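Local coordinates for transcriptional regulator, marR family, putative (Sulfolobus solfataricus, PDB 3F3X), which probably binds DNA as a two-subunit, winged helix-turn-helix transcription factor of the MarR family, and is implicated in transcriptional activation in archaea, at residues M33-L38 with K77-R82; F40-A45 with V54-R59; N26-K31 with N108-N113. One frame throughout, in Å; residues are numbered along the deposited sequence.

From the N terminus, the long helix 3-33 comes first, and its last turns pair with helix 98-118 in contact 3, which closes the widest loop, 26-31 to 108-113. Nested inside it is contact 1, where the turn between helices 3-33 and 37-48 meets the turn that leads from helix 64-76 into strand 80-85. Contact 2 is nested deeper still and packs helix 37-48 against helix 53-60. No loops cross. The turn of contact 1 is tied to contact 3 by the backbone bond from L35 N to L29 O, and F40 of helix 37-48 packs on L111. Contacts 1 and 2 join parts of the winged helix-turn-helix; contacts 2 and 3 also touch the second subunit.

Contact 1 (M33-L38 with K77-R82); sequences MNLSYL and KGLVRR
K77 reaches across to the turn at N34 with its amino group, donating a hydrogen bond from NZ to N34 O at 2.6 Å. The nitrogen approaches the carbonyl at a C=O...N angle of 152°, tilted 21° from its plane. The same NZ gives a second bond, 2.7 Å long, to water 1, which in turn donates to M33 O at 2.8 Å, so the ammonium group binds N34 O directly and M33 O through the water, where helix 3-33 ends. The lysine runs nearly straight until a bend at its last torsion (chi4 -126°) swings NZ toward N34 O and the water. Beside this polar bridge the contact is apolar and thin: L35 CD2 meets L79 CD1 at 4.1 Å, the two leucines crossing at a slant. This joins two turns of the winged helix-turn-helix fold, one leading into helix 37-48, the other from helix 64-76 into the first strand of the wing. N34 leaves helix 3-33 with positive phi, while G78 ends helix 64-76 with positive phi in a Schellman motif. Further out, L35 also rests on V103 of helix 98-118, and L79 touches L74 and K99. Next to K77, T97 OG1 donates to G78 O.

Contact 2 (F40-A45 with V54-R59); sequences FSILKA and VYLANR. With SO4 (sulfate ion), chain B.
A45 meets helix 53-60 with its methyl group, which packs tightly on L56 CD2 at 3.8 Å and also sits 3.7 Å above one face of the R59 guanidinium, offset toward its rim near NH1. I42 and L56 are buried too but fit less closely, I42 CG2 reaching L56 CD1 at 4.3 Å, and I42 continues onto A70 and L74 of helix 64-76. The segment axes of the two helices pass 10.8 Å apart, their N-to-C directions differing by 121°.

The other half is looser and polar, with a sulfate ion, probably from the crystallisation liquor, standing between the helices. R59, stretched out from CG to NE, hydrogen-bonds it through NE to O3 at 2.9 Å and through NH2 to O2 at 2.9 Å. K44, equally extended with CG anti to the backbone N (chi1 180°), hydrogen-bonds sulfate O4 through NZ at 2.8 Å. Y60 and, from the second subunit, K16 and Q9 also hydrogen-bond the anion. R59 NH1 donates to Y55 OH, its acceptor 20° out of the guanidinium plane, and forms a salt bridge with E48. Sulfate at NE and NH2, with Y55 and E48 at NH1, thus fixes the rotation of the guanidinium. The anion probably offsets the like charges of K44 NZ and R59 NH2, which lie 4.9 Å apart, and K16 of the second subunit shares it.

Contact 3 (N26-K31 with N108-N113); sequences NNRLGK and NEVLRN
L29 and L111 meet at about a right angle, the CD1 methyl of L29 lying 3.8 Å from both L111 CD1 and L111 CD2. It therefore faces the fork of the other leucine, while L29 CG stands near L111 CD2 at 3.9 Å. Both leucines hold CG anti to the carbonyl carbon (chi1 near -68° in each), and this carries their ends into the gap between the helices although neither starts out pointing straight across. The second branch of L29 is shared: CD2 lies near L111 CG and also approaches V110 CG1 at 4.0 Å along a slanting path.

V110 points directly at helix 3-33, and the same CG1 methyl that meets L29 also touches R28 CG at 3.7 Å. A bend at chi2 (79°) then leads the arginine away from the valine, along helix 98-118 to L114 and a long, weak ion pair with E117. The seam thus passes from buried leucines to an exposed arginine. At the buried edge L111 packs on Y37 and F40 of helix 37-48, and also on L8 of the second subunit.

No hydrogen bond links the two segments; the contact is side-chain packing between helices running roughly antiparallel, at 150° with axes 10.3 Å apart. Such pairing of the N-terminal helix with the long helix after the wing belongs to the MarR fold, whose terminal helices build the dimerisation region beside the winged helix-turn-helix.

Contact 1 (M33-L38 with K77-R82)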
loop_
_atom_site.group_PDB
_atom_site.type_symbol
_atom_site.label_atom_id
_atom_site.label_comp_id
_atom_site.label_asym_id
_atom_site.label_seq_id
_atom_site.Cartn_x
_atom_site.Cartn_y
_atom_site.Cartn_z
ATOM N N MET A 33 16.537 13.506 -3.876
ATOM C CA MET A 33 16.438 14.441 -2.761
ATOM C C MET A 33 16.733 13.895 -1.368
ATOM O O MET A 33 16.673 14.638 -0.388
ATOM C CB MET A 33 15.041 15.065 -2.768
ATOM C CG MET A 33 14.654 15.681 -4.103
ATOM S SD MET A 33 12.979 16.339 -4.126
ATOM C CE MET A 33 13.234 17.895 -3.247
ATOM N N ASN A 34 17.055 12.610 -1.283
ATOM C CA ASN A 34 17.340 11.972 -0.007
ATOM C C ASN A 34 16.114 12.112 0.892
ATOM O O ASN A 34 16.223 12.360 2.095
ATOM C CB ASN A 34 18.574 12.610 0.644
ATOM C CG ASN A 34 19.008 11.888 1.900
ATOM O OD1 ASN A 34 19.002 10.658 1.956
ATOM N ND2 ASN A 34 19.404 12.651 2.916
ATOM N N LEU A 35 14.943 11.964 0.280
ATOM C CA LEU A 35 13.670 12.041 0.988
ATOM C C LEU A 35 12.883 10.780 0.696
ATOM O O LEU A 35 13.166 10.073 -0.270
ATOM C CB LEU A 35 12.841 13.242 0.516
ATOM C CG LEU A 35 13.334 14.659 0.807
ATOM C CD1 LEU A 35 12.336 15.660 0.220
ATOM C CD2 LEU A 35 13.484 14.860 2.315
ATOM N N SER A 36 11.892 10.506 1.536
ATOM C CA SER A 36 11.031 9.350 1.349
ATOM C C SER A 36 9.647 9.878 0.996
ATOM O O SER A 36 9.401 11.085 1.044
ATOM C CB SER A 36 10.947 8.525 2.630
ATOM O OG SER A 36 10.219 9.216 3.633
ATOM N N TYR A 37 8.742 8.976 0.646
ATOM C CA TYR A 37 7.385 9.371 0.308
ATOM C C TYR A 37 6.682 9.910 1.550
ATOM O O TYR A 37 5.900 10.856 1.469
ATOM C CB TYR A 37 6.615 8.178 -0.242
ATOM C CG TYR A 37 5.209 8.500 -0.692
ATOM C CD1 TYR A 37 4.950 9.597 -1.514
ATOM C CD2 TYR A 37 4.149 7.665 -0.354
ATOM C CE1 TYR A 37 3.666 9.850 -1.995
ATOM C CE2 TYR A 37 2.863 7.906 -0.831
ATOM C CZ TYR A 37 2.631 8.995 -1.654
ATOM O OH TYR A 37 1.364 9.191 -2.159
ATOM N N LEU A 38 6.961 9.301 2.699
ATOM C CA LEU A 38 6.351 9.746 3.948
ATOM C C LEU A 38 6.850 11.148 4.273
ATOM O O LEU A 38 6.109 11.964 4.821
ATOM C CB LEU A 38 6.701 8.795 5.097
ATOM C CG LEU A 38 6.072 9.160 6.447
ATOM C CD1 LEU A 38 4.559 9.185 6.313
ATOM C CD2 LEU A 38 6.492 8.149 7.510
ATOM N N LYS A 77 17.444 17.943 9.159
ATOM C CA LYS A 77 17.735 18.562 7.867
ATOM C C LYS A 77 17.240 20.003 7.814
ATOM O O LYS A 77 17.420 20.687 6.805
ATOM C CB LYS A 77 17.056 17.790 6.735
ATOM C CG LYS A 77 17.451 16.338 6.602
ATOM C CD LYS A 77 16.574 15.663 5.561
ATOM C CE LYS A 77 16.863 14.182 5.483
ATOM N NZ LYS A 77 17.181 13.756 4.103
ATOM N N GLY A 78 16.591 20.450 8.885
ATOM C CA GLY A 78 16.081 21.810 8.923
ATOM C C GLY A 78 14.856 22.053 8.051
ATOM O O GLY A 78 14.574 23.194 7.668
ATOM N N LEU A 79 14.123 20.992 7.733
ATOM C CA LEU A 79 12.932 21.120 6.899
ATOM C C LEU A 79 11.673 21.354 7.731
ATOM O O LEU A 79 10.697 21.916 7.243
ATOM C CB LEU A 79 12.773 19.882 6.023
ATOM C CG LEU A 79 14.013 19.594 5.168
ATOM C CD1 LEU A 79 13.713 18.434 4.225
ATOM C CD2 LEU A 79 14.413 20.841 4.382
ATOM N N VAL A 80 11.693 20.898 8.977
ATOM C CA VAL A 80 10.580 21.116 9.896
ATOM C C VAL A 80 11.196 21.293 11.275
ATOM O O VAL A 80 12.410 21.156 11.448
ATOM C CB VAL A 80 9.581 19.911 9.993
ATOM C CG1 VAL A 80 9.041 19.538 8.623
ATOM C CG2 VAL A 80 10.255 18.717 10.680
ATOM N N ARG A 81 10.358 21.613 12.248
ATOM C CA ARG A 81 10.817 21.741 13.618
ATOM C C ARG A 81 9.662 21.306 14.485
ATOM O O ARG A 81 8.501 21.388 14.072
ATOM C CB ARG A 81 11.206 23.189 13.967
ATOM C CG ARG A 81 10.044 24.174 14.107
ATOM C CD ARG A 81 10.526 25.489 14.729
ATOM N NE ARG A 81 11.586 26.108 13.936
ATOM C CZ ARG A 81 11.382 26.774 12.804
ATOM N NH1 ARG A 81 10.152 26.925 12.332
ATOM N NH2 ARG A 81 12.413 27.251 12.123
ATOM N N ARG A 82 9.979 20.813 15.676
ATOM C CA ARG A 82 8.946 20.423 16.616
ATOM C C ARG A 82 8.859 21.537 17.648
ATOM O O ARG A 82 9.882 22.038 18.123
ATOM C CB ARG A 82 9.304 19.101 17.300
ATOM C CG ARG A 82 8.799 17.874 16.557
ATOM C CD ARG A 82 9.405 16.587 17.095
ATOM N NE ARG A 82 10.823 16.511 16.758
ATOM C CZ ARG A 82 11.524 15.385 16.717
ATOM N NH1 ARG A 82 10.945 14.222 16.998
ATOM N NH2 ARG A 82 12.798 15.420 16.365
HETATM O O HOH W 1 17.219 15.622 2.144
#

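Contact 2 (F40-A45 with V54-R59)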
loop_
_atom_site.group_PDB
_atom_site.type_symbol
_atom_site.label_atom_id
_atom_site.label_comp_id
_atom_site.label_asym_id
_atom_site.label_seq_id
_atom_site.Cartn_x
_atom_site.Cartn_y
_atom_site.Cartn_z
ATOM N N PHE A 40 7.592 13.421 2.142
ATOM C CA PHE A 40 6.805 14.300 1.292
ATOM C C PHE A 40 5.434 14.571 1.916
ATOM O O PHE A 40 4.972 15.711 1.945
ATOM C CB PHE A 40 6.610 13.676 -0.090
ATOM C CG PHE A 40 5.444 14.242 -0.847
ATOM C CD1 PHE A 40 5.505 15.517 -1.410
ATOM C CD2 PHE A 40 4.265 13.512 -0.966
ATOM C CE1 PHE A 40 4.402 16.051 -2.083
ATOM C CE2 PHE A 40 3.165 14.035 -1.633
ATOM C CZ PHE A 40 3.228 15.305 -2.193
ATOM N N SER A 41 4.784 13.517 2.399
ATOM C CA SER A 41 3.464 13.655 3.013
ATOM C C SER A 41 3.481 14.584 4.227
ATOM O O SER A 41 2.588 15.422 4.397
ATOM C CB SER A 41 2.932 12.283 3.430
ATOM O OG SER A 41 2.726 11.456 2.300
ATOM N N ILE A 42 4.491 14.428 5.076
ATOM C CA ILE A 42 4.607 15.258 6.266
ATOM C C ILE A 42 4.803 16.716 5.864
ATOM O O ILE A 42 4.181 17.615 6.438
ATOM C CB ILE A 42 5.780 14.785 7.162
ATOM C CG1 ILE A 42 5.441 13.406 7.747
ATOM C CG2 ILE A 42 6.053 15.802 8.280
ATOM C CD1 ILE A 42 6.576 12.771 8.525
ATOM N N LEU A 43 5.659 16.952 4.876
ATOM C CA LEU A 43 5.884 18.313 4.414
ATOM C C LEU A 43 4.588 18.900 3.853
ATOM O O LEU A 43 4.255 20.046 4.130
ATOM C CB LEU A 43 6.985 18.350 3.347
ATOM C CG LEU A 43 8.393 18.038 3.874
ATOM C CD1 LEU A 43 9.399 18.030 2.727
ATOM C CD2 LEU A 43 8.798 19.085 4.905
ATOM N N LYS A 44 3.845 18.117 3.078
ATOM C CA LYS A 44 2.601 18.633 2.514
ATOM C C LYS A 44 1.597 19.029 3.599
ATOM O O LYS A 44 1.045 20.132 3.575
ATOM C CB LYS A 44 1.958 17.604 1.585
ATOM C CG LYS A 44 0.639 18.094 0.973
ATOM C CD LYS A 44 -0.006 17.031 0.098
ATOM C CE LYS A 44 -1.329 17.525 -0.479
ATOM N NZ LYS A 44 -2.037 16.434 -1.215
ATOM N N ALA A 45 1.364 18.133 4.555
ATOM C CA ALA A 45 0.409 18.404 5.629
ATOM C C ALA A 45 0.799 19.611 6.493
ATOM O O ALA A 45 -0.057 20.430 6.851
ATOM C CB ALA A 45 0.255 17.167 6.506
ATOM N N VAL A 54 0.148 13.170 16.366
ATOM C CA VAL A 54 -1.015 12.291 16.296
ATOM C C VAL A 54 -1.782 12.569 15.005
ATOM O O VAL A 54 -2.236 11.647 14.327
ATOM C CB VAL A 54 -1.971 12.517 17.496
ATOM C CG1 VAL A 54 -3.260 11.733 17.290
ATOM C CG2 VAL A 54 -1.296 12.086 18.790
ATOM N N TYR A 55 -1.930 13.845 14.671
ATOM C CA TYR A 55 -2.636 14.218 13.450
ATOM C C TYR A 55 -1.967 13.587 12.235
ATOM O O TYR A 55 -2.642 13.061 11.353
ATOM C CB TYR A 55 -2.643 15.733 13.262
ATOM C CG TYR A 55 -3.247 16.162 11.943
ATOM C CD1 TYR A 55 -4.601 16.467 11.843
ATOM C CD2 TYR A 55 -2.466 16.242 10.788
ATOM C CE1 TYR A 55 -5.168 16.845 10.631
ATOM C CE2 TYR A 55 -3.020 16.620 9.567
ATOM C CZ TYR A 55 -4.374 16.919 9.499
ATOM O OH TYR A 55 -4.930 17.296 8.302
ATOM N N LEU A 56 -0.638 13.647 12.191
ATOM C CA LEU A 56 0.104 13.099 11.061
ATOM C C LEU A 56 -0.036 11.585 10.925
ATOM O O LEU A 56 -0.289 11.078 9.834
ATOM C CB LEU A 56 1.586 13.488 11.168
ATOM C CG LEU A 56 1.833 14.998 11.046
ATOM C CD1 LEU A 56 3.259 15.323 11.470
ATOM C CD2 LEU A 56 1.563 15.455 9.606
ATOM N N ALA A 57 0.130 10.864 12.027
ATOM C CA ALA A 57 0.007 9.410 12.001
ATOM C C ALA A 57 -1.397 9.021 11.548
ATOM O O ALA A 57 -1.585 8.074 10.779
ATOM C CB ALA A 57 0.281 8.842 13.383
ATOM N N ASN A 58 -2.377 9.767 12.040
ATOM C CA ASN A 58 -3.784 9.549 11.732
ATOM C C ASN A 58 -4.119 9.764 10.262
ATOM O O ASN A 58 -4.826 8.966 9.647
ATOM C CB ASN A 58 -4.629 10.498 12.577
ATOM C CG ASN A 58 -5.680 9.782 13.382
ATOM O OD1 ASN A 58 -6.713 9.368 12.852
ATOM N ND2 ASN A 58 -5.420 9.618 14.674
ATOM N N ARG A 59 -3.615 10.856 9.704
ATOM C CA ARG A 59 -3.886 11.190 8.317
ATOM C C ARG A 59 -3.202 10.250 7.339
ATOM O O ARG A 59 -3.774 9.905 6.309
ATOM C CB ARG A 59 -3.468 12.640 8.041
ATOM C CG ARG A 59 -3.643 13.110 6.596
ATOM C CD ARG A 59 -3.499 14.628 6.515
ATOM N NE ARG A 59 -3.256 15.112 5.157
ATOM C CZ ARG A 59 -3.179 16.397 4.826
ATOM N NH1 ARG A 59 -3.342 17.336 5.756
ATOM N NH2 ARG A 59 -2.899 16.746 3.575
HETATM S S SO4 B . -2.681 14.003 1.456
HETATM O O1 SO4 B . -2.194 12.779 0.788
HETATM O O2 SO4 B . -1.536 14.824 1.873
HETATM O O3 SO4 B . -3.478 13.634 2.644
HETATM O O4 SO4 B . -3.509 14.766 0.506
#

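Contact 3 (N26-K31 with N108-N113)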
loop_
_atom_site.group_PDB
_atom_site.type_symbol
_atom_site.label_atom_id
_atom_site.label_comp_id
_atom_site.label_asym_id
_atom_site.label_seq_id
_atom_site.Cartn_x
_atom_site.Cartn_y
_atom_site.Cartn_z
ATOM N N ASN A 26 9.876 6.119 -3.390
ATOM C CA ASN A 26 11.021 6.189 -2.487
ATOM C C ASN A 26 12.356 6.189 -3.232
ATOM O O ASN A 26 13.307 6.846 -2.806
ATOM C CB ASN A 26 11.001 5.026 -1.485
ATOM C CG ASN A 26 9.951 5.205 -0.397
ATOM O OD1 ASN A 26 9.529 6.322 -0.104
ATOM N ND2 ASN A 26 9.543 4.102 0.220
ATOM N N ASN A 27 12.424 5.454 -4.342
ATOM C CA ASN A 27 13.647 5.388 -5.130
ATOM C C ASN A 27 13.946 6.760 -5.732
ATOM O O ASN A 27 15.059 7.278 -5.594
ATOM C CB ASN A 27 13.530 4.359 -6.253
ATOM C CG ASN A 27 14.756 4.343 -7.130
ATOM O OD1 ASN A 27 14.685 4.626 -8.328
ATOM N ND2 ASN A 27 15.897 4.028 -6.535
ATOM N N ARG A 28 12.941 7.343 -6.381
ATOM C CA ARG A 28 13.054 8.645 -7.020
ATOM C C ARG A 28 13.379 9.752 -6.013
ATOM O O ARG A 28 14.366 10.471 -6.172
ATOM C CB ARG A 28 11.737 8.983 -7.718
ATOM C CG ARG A 28 11.863 9.887 -8.912
ATOM C CD ARG A 28 12.328 9.102 -10.123
ATOM N NE ARG A 28 11.943 9.814 -11.330
ATOM C CZ ARG A 28 11.969 9.310 -12.556
ATOM N NH1 ARG A 28 12.373 8.064 -12.773
ATOM N NH2 ARG A 28 11.571 10.064 -13.567
ATOM N N LEU A 29 12.530 9.910 -5.000
ATOM C CA LEU A 29 12.764 10.941 -3.985
ATOM C C LEU A 29 14.060 10.693 -3.202
ATOM O O LEU A 29 14.766 11.637 -2.820
ATOM C CB LEU A 29 11.595 11.020 -2.997
ATOM C CG LEU A 29 10.268 11.544 -3.556
ATOM C CD1 LEU A 29 9.184 11.436 -2.479
ATOM C CD2 LEU A 29 10.426 12.989 -4.025
ATOM N N GLY A 30 14.356 9.417 -2.966
ATOM C CA GLY A 30 15.553 9.045 -2.231
ATOM C C GLY A 30 16.825 9.401 -2.960
ATOM O O GLY A 30 17.722 10.048 -2.406
ATOM N N LYS A 31 16.897 9.012 -4.229
ATOM C CA LYS A 31 18.089 9.291 -5.022
ATOM C C LYS A 31 18.255 10.748 -5.432
ATOM O O LYS A 31 19.372 11.259 -5.467
ATOM C CB LYS A 31 18.107 8.362 -6.236
ATOM C CG LYS A 31 18.283 6.919 -5.808
ATOM C CD LYS A 31 18.265 5.965 -6.961
ATOM C CE LYS A 31 18.709 4.598 -6.492
ATOM N NZ LYS A 31 18.625 3.598 -7.584
ATOM N N ASN A 108 7.140 17.833 -4.764
ATOM C CA ASN A 108 5.834 17.793 -5.415
ATOM C C ASN A 108 6.022 17.680 -6.924
ATOM O O ASN A 108 5.342 16.897 -7.586
ATOM C CB ASN A 108 5.032 19.058 -5.094
ATOM C CG ASN A 108 3.730 19.139 -5.876
ATOM O OD1 ASN A 108 3.560 20.003 -6.740
ATOM N ND2 ASN A 108 2.809 18.234 -5.582
ATOM N N GLU A 109 6.947 18.468 -7.461
ATOM C CA GLU A 109 7.226 18.448 -8.893
ATOM C C GLU A 109 7.708 17.065 -9.334
ATOM O O GLU A 109 7.263 16.541 -10.355
ATOM C CB GLU A 109 8.299 19.480 -9.242
ATOM C CG GLU A 109 8.411 19.746 -10.730
ATOM C CD GLU A 109 7.532 20.897 -11.177
ATOM O OE1 GLU A 109 6.400 21.030 -10.659
ATOM O OE2 GLU A 109 7.974 21.667 -12.054
ATOM N N VAL A 110 8.632 16.491 -8.566
ATOM C CA VAL A 110 9.178 15.171 -8.869
ATOM C C VAL A 110 8.084 14.101 -8.893
ATOM O O VAL A 110 7.978 13.336 -9.851
ATOM C CB VAL A 110 10.261 14.754 -7.831
ATOM C CG1 VAL A 110 10.595 13.277 -7.982
ATOM C CG2 VAL A 110 11.515 15.591 -8.019
ATOM N N LEU A 111 7.270 14.051 -7.842
ATOM C CA LEU A 111 6.205 13.055 -7.761
ATOM C C LEU A 111 5.088 13.260 -8.778
ATOM O O LEU A 111 4.590 12.293 -9.363
ATOM C CB LEU A 111 5.608 13.027 -6.351
ATOM C CG LEU A 111 6.551 12.509 -5.264
ATOM C CD1 LEU A 111 5.816 12.455 -3.923
ATOM C CD2 LEU A 111 7.059 11.121 -5.655
ATOM N N ARG A 112 4.697 14.516 -8.983
ATOM C CA ARG A 112 3.631 14.858 -9.923
ATOM C C ARG A 112 3.990 14.446 -11.355
ATOM O O ARG A 112 3.167 13.868 -12.073
ATOM C CB ARG A 112 3.369 16.362 -9.881
ATOM C CG ARG A 112 2.082 16.814 -10.552
ATOM C CD ARG A 112 2.106 18.324 -10.737
ATOM N NE ARG A 112 3.187 18.706 -11.643
ATOM C CZ ARG A 112 3.780 19.895 -11.656
ATOM N NH1 ARG A 112 3.403 20.842 -10.805
ATOM N NH2 ARG A 112 4.760 20.131 -12.519
ATOM N N ASN A 113 5.213 14.761 -11.772
ATOM C CA ASN A 113 5.665 14.415 -13.118
ATOM C C ASN A 113 5.789 12.903 -13.272
ATOM O O ASN A 113 5.417 12.345 -14.306
ATOM C CB ASN A 113 7.016 15.077 -13.429
ATOM C CG ASN A 113 6.911 16.588 -13.556
ATOM O OD1 ASN A 113 5.860 17.114 -13.906
ATOM N ND2 ASN A 113 8.006 17.290 -13.284
#